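Local coordinates for protein endo-pectate lyase (Erwinia chrysanthemi, PDB 3B4N) that cleaves polygalacturonate by calcium-dependent elimination and probably also attacks highly methylated pectins, cutting within the polymer, at residues Cys193-Ala196 with Ala197-Asn200; Ile175-Ser179 with Gly180-Ile184. One frame throughout, in Å; residues are numbered along the deposited sequence.

In the fold
From the N terminus, interaction 2 comes first. It closes the tight corner between strand 175-179 and strand 181-189, pinned by a disulfide. The chain then runs along strand 181-189 and through a loop to interaction 1, where Cys193-Ala196 bends into strand 197-199. The two contacts are in series and neither nest nor cross. Strand 197-199 lies parallel to strand 175-179, one coil of the beta-helix further on. Probable backbone hydrogen bonds join Thr198 O to Cys177 N (2.9 Å) and Asn200 N to Cys177 O (2.8 Å). The two contacts also meet at the zinc cluster, where water 2 binds both the zinc at Asp195 and one zinc at His176.

Interaction 1: residues Cys193-Ala196 with Ala197-Asn200; sequences CEDA and ATNN. With ZN (zinc ion), chain D.
Asp195 and Thr198 face each other across a bend in one continuous piece of chain. The backbone is extended at Asp195 and folds at Ala196. It straightens again at Ala197, where strand 197-199 begins. This local bend sets the Asp195 carboxylate and the Thr198 hydroxyl on the same side of the chain. Their side chains approach at a slant, with Asp195 OD2 3.2 Å from Thr198 OG1. OG1 reaches that place because it is turned back beside the Thr198 backbone N (chi1 -55°). Water 1 also spans the gap. It donates a hydrogen bond to Asp195 OD2 at 2.6 Å and is hydrogen-bonded to Thr198 OG1, also at 2.6 Å. The carboxylate meets the zinc ion unevenly: Asp195 OD1 binds it at 1.9 Å, while OD2 lies 2.6 Å from the metal. Water 2, a ligand of this zinc, is hydrogen-bonded to Thr198 OG1 at 2.6 Å. Thr198 is thus a second-shell residue that links to the metal through this water. Water 3 and Asp173 also bind the zinc, and Lys224 donates a hydrogen bond to Asp195 OD1. Upstream, Cys193 forms a disulfide with Cys143. Strand 197-199 runs between the parallel strands 175-179 and 224-228. Ala196 has backbone hydrogen bonds with Ile175 and Val225, one on each of these neighbours.

Interaction 2: residues Ile175-Ser179 with Gly180-Ile184; sequences IHCDS and GNCTI. With ZN (zinc ion), chain E; ZN (zinc ion), chain F.
Cys177 and Cys182 point at each other across the corner and are joined by a disulfide, with Cys177 SG 2.1 Å from Cys182 SG. The bridge has a right-handed twist (chi3 77°). Cys177 SG extends away from its own backbone N (chi1 173°), which carries it over to the second strand. Two residues further from the corner, Ile175 and Ile184 also face each other. Their side chains run past one another in opposite directions, so each terminal methyl lies against the branch methyl of the other residue. Ile184 CD1 is 3.8 Å from Ile175 CG2, and Ile175 CD1 is 4.0 Å from Ile184 CG2. Leu156 of the preceding coil touches both isoleucines. Between the strands, the chain turns at Gly180, whose positive phi is a conformation that glycine adopts readily.

His176 and Asp178 point the other way, off the outer face of strand 175-179. Asp178 OD1 lies in the plane of the imidazole, at its edge. Both grip one zinc ion, His176 ND1 at 2.1 Å and Asp178 OD1 at 2.0 Å, and water 4 is a further ligand. The other ring nitrogen, His176 NE2, binds a second zinc at 2.1 Å, which Asp173 and water 2 also hold. Two metals therefore fix the rotation of the ring.

Strands 175-179 and 181-184 run nearly antiparallel, at 166°, but their axes stay 7.2 Å apart at the closest and no backbone hydrogen bond joins them. This is not a beta hairpin. It is a corner of a right-handed parallel beta-helix, where the chain passes from one sheet to the next, with a disulfide and aliphatic residues inside and a metal site outside.

Interaction 1: residues Cys193-Ala196 with Ala197-Asn200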
loop_
_atom_site.group_PDB
_atom_site.type_symbol
_atom_site.label_atom_id
_atom_site.label_comp_id
_atom_site.label_asym_id
_atom_site.label_seq_id
_atom_site.Cartn_x
_atom_site.Cartn_y
_atom_site.Cartn_z
ATOM N N CYS A 193 10.173 5.014 4.781
ATOM C CA CYS A 193 10.979 6.001 5.486
ATOM C C CYS A 193 10.014 6.933 6.238
ATOM O O CYS A 193 9.460 6.533 7.263
ATOM C CB CYS A 193 11.869 6.757 4.488
ATOM S SG CYS A 193 12.960 7.989 5.263
ATOM N N GLU A 194 9.770 8.145 5.745
ATOM C CA GLU A 194 8.852 9.052 6.449
ATOM C C GLU A 194 7.429 8.500 6.403
ATOM O O GLU A 194 6.713 8.465 7.406
ATOM C CB GLU A 194 8.882 10.444 5.819
ATOM C CG GLU A 194 10.177 11.212 6.037
ATOM C CD GLU A 194 10.485 11.460 7.508
ATOM O OE1 GLU A 194 9.537 11.661 8.299
ATOM O OE2 GLU A 194 11.680 11.470 7.873
ATOM N N ASP A 195 7.027 8.087 5.209
ATOM C CA ASP A 195 5.717 7.498 4.962
ATOM C C ASP A 195 5.793 6.943 3.552
ATOM O O ASP A 195 6.772 7.183 2.853
ATOM C CB ASP A 195 4.590 8.543 5.104
ATOM C CG ASP A 195 4.961 9.902 4.540
ATOM O OD1 ASP A 195 5.215 10.831 5.330
ATOM O OD2 ASP A 195 4.996 10.043 3.308
ATOM N N ALA A 196 4.775 6.200 3.131
ATOM C CA ALA A 196 4.778 5.587 1.799
ATOM C C ALA A 196 4.262 6.488 0.674
ATOM O O ALA A 196 4.894 6.595 -0.388
ATOM C CB ALA A 196 3.961 4.287 1.833
ATOM N N ALA A 197 3.108 7.111 0.895
ATOM C CA ALA A 197 2.497 7.993 -0.095
ATOM C C ALA A 197 1.761 9.102 0.628
ATOM O O ALA A 197 1.269 8.913 1.745
ATOM C CB ALA A 197 1.533 7.209 -0.979
ATOM N N THR A 198 1.671 10.253 -0.028
ATOM C CA THR A 198 1.046 11.444 0.535
ATOM C C THR A 198 -0.002 12.007 -0.408
ATOM O O THR A 198 0.282 12.279 -1.574
ATOM C CB THR A 198 2.110 12.538 0.795
ATOM O OG1 THR A 198 3.145 12.008 1.629
ATOM C CG2 THR A 198 1.490 13.763 1.451
ATOM N N ASN A 199 -1.214 12.179 0.101
ATOM C CA ASN A 199 -2.289 12.727 -0.694
ATOM C C ASN A 199 -2.392 14.236 -0.496
ATOM O O ASN A 199 -2.895 14.720 0.522
ATOM C CB ASN A 199 -3.624 12.054 -0.329
ATOM C CG ASN A 199 -4.740 12.428 -1.292
ATOM O OD1 ASN A 199 -4.560 13.298 -2.147
ATOM N ND2 ASN A 199 -5.892 11.773 -1.160
ATOM N N ASN A 200 -1.865 14.966 -1.473
ATOM C CA ASN A 200 -1.928 16.427 -1.512
ATOM C C ASN A 200 -2.766 16.773 -2.750
ATOM O O ASN A 200 -2.722 17.905 -3.236
ATOM C CB ASN A 200 -0.534 17.047 -1.709
ATOM C CG ASN A 200 0.367 16.912 -0.495
ATOM O OD1 ASN A 200 1.573 16.728 -0.636
ATOM N ND2 ASN A 200 -0.198 17.041 0.693
HETATM ZN ZN ZN D . 5.792 12.347 4.286
HETATM O O HOH W 1 4.798 10.144 0.733
HETATM O O HOH W 2 4.423 13.326 3.540
HETATM O O HOH W 3 6.410 13.626 5.630
#

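Interaction 2: residues Ile175-Ser179 with Gly180-Ile184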
loop_
_atom_site.group_PDB
_atom_site.type_symbol
_atom_site.label_atom_id
_atom_site.label_comp_id
_atom_site.label_asym_id
_atom_site.label_seq_id
_atom_site.Cartn_x
_atom_site.Cartn_y
_atom_site.Cartn_z
ATOM N N ILE A 175 6.054 8.659 -2.224
ATOM C CA ILE A 175 5.400 9.147 -3.435
ATOM C C ILE A 175 4.312 10.165 -3.130
ATOM O O ILE A 175 3.435 9.906 -2.316
ATOM C CB ILE A 175 4.766 7.970 -4.212
ATOM C CG1 ILE A 175 5.840 6.916 -4.502
ATOM C CG2 ILE A 175 4.096 8.473 -5.485
ATOM C CD1 ILE A 175 5.313 5.660 -5.196
ATOM N N HIS A 176 4.368 11.322 -3.787
ATOM C CA HIS A 176 3.369 12.366 -3.588
ATOM C C HIS A 176 2.330 12.435 -4.690
ATOM O O HIS A 176 2.676 12.329 -5.868
ATOM C CB HIS A 176 4.007 13.758 -3.570
ATOM C CG HIS A 176 4.664 14.127 -2.283
ATOM N ND1 HIS A 176 5.026 15.423 -1.991
ATOM C CD2 HIS A 176 5.059 13.375 -1.229
ATOM C CE1 HIS A 176 5.617 15.456 -0.810
ATOM N NE2 HIS A 176 5.652 14.226 -0.327
ATOM N N CYS A 177 1.067 12.584 -4.308
ATOM C CA CYS A 177 0.023 12.838 -5.285
ATOM C C CYS A 177 -0.208 14.324 -5.001
ATOM O O CYS A 177 -0.856 14.686 -4.019
ATOM C CB CYS A 177 -1.252 12.068 -4.995
ATOM S SG CYS A 177 -2.612 12.558 -6.111
ATOM N N ASP A 178 0.336 15.193 -5.846
ATOM C CA ASP A 178 0.209 16.623 -5.591
ATOM C C ASP A 178 -0.900 17.407 -6.280
ATOM O O ASP A 178 -1.032 18.619 -6.087
ATOM C CB ASP A 178 1.570 17.284 -5.805
ATOM C CG ASP A 178 2.543 16.972 -4.670
ATOM O OD1 ASP A 178 3.757 17.121 -4.871
ATOM O OD2 ASP A 178 2.088 16.573 -3.572
ATOM N N SER A 179 -1.707 16.720 -7.080
ATOM C CA SER A 179 -2.835 17.355 -7.743
ATOM C C SER A 179 -3.640 16.301 -8.475
ATOM O O SER A 179 -3.108 15.266 -8.876
ATOM C CB SER A 179 -2.373 18.437 -8.732
ATOM O OG SER A 179 -1.847 17.872 -9.914
ATOM N N GLY A 180 -4.932 16.563 -8.616
ATOM C CA GLY A 180 -5.809 15.650 -9.315
ATOM C C GLY A 180 -5.914 14.235 -8.800
ATOM O O GLY A 180 -5.829 13.979 -7.601
ATOM N N ASN A 181 -6.102 13.311 -9.732
ATOM C CA ASN A 181 -6.278 11.908 -9.398
ATOM C C ASN A 181 -5.069 11.082 -9.733
ATOM O O ASN A 181 -4.682 10.959 -10.900
ATOM C CB ASN A 181 -7.495 11.382 -10.130
ATOM C CG ASN A 181 -8.689 12.260 -9.906
ATOM O OD1 ASN A 181 -9.025 12.585 -8.761
ATOM N ND2 ASN A 181 -9.335 12.669 -10.989
ATOM N N CYS A 182 -4.478 10.501 -8.698
ATOM C CA CYS A 182 -3.291 9.702 -8.870
ATOM C C CYS A 182 -3.512 8.265 -8.449
ATOM O O CYS A 182 -4.273 7.979 -7.522
ATOM C CB CYS A 182 -2.156 10.250 -8.021
ATOM S SG CYS A 182 -1.915 12.055 -7.982
ATOM N N THR A 183 -2.838 7.366 -9.142
ATOM C CA THR A 183 -2.911 5.957 -8.817
ATOM C C THR A 183 -1.494 5.433 -8.629
ATOM O O THR A 183 -0.593 5.706 -9.430
ATOM C CB THR A 183 -3.647 5.167 -9.916
ATOM O OG1 THR A 183 -5.024 5.568 -9.929
ATOM C CG2 THR A 183 -3.580 3.676 -9.644
ATOM N N ILE A 184 -1.300 4.713 -7.529
ATOM C CA ILE A 184 -0.015 4.123 -7.171
ATOM C C ILE A 184 -0.331 2.633 -7.211
ATOM O O ILE A 184 -0.932 2.071 -6.295
ATOM C CB ILE A 184 0.415 4.634 -5.782
ATOM C CG1 ILE A 184 0.587 6.160 -5.843
ATOM C CG2 ILE A 184 1.685 3.941 -5.335
ATOM C CD1 ILE A 184 0.881 6.814 -4.487
HETATM ZN ZN ZN E . 4.811 17.142 -3.170
HETATM ZN ZN ZN F . 5.573 14.570 1.779
HETATM O O HOH W 4 4.179 18.446 -1.771
HETATM O O HOH W 2 4.423 13.326 3.540
#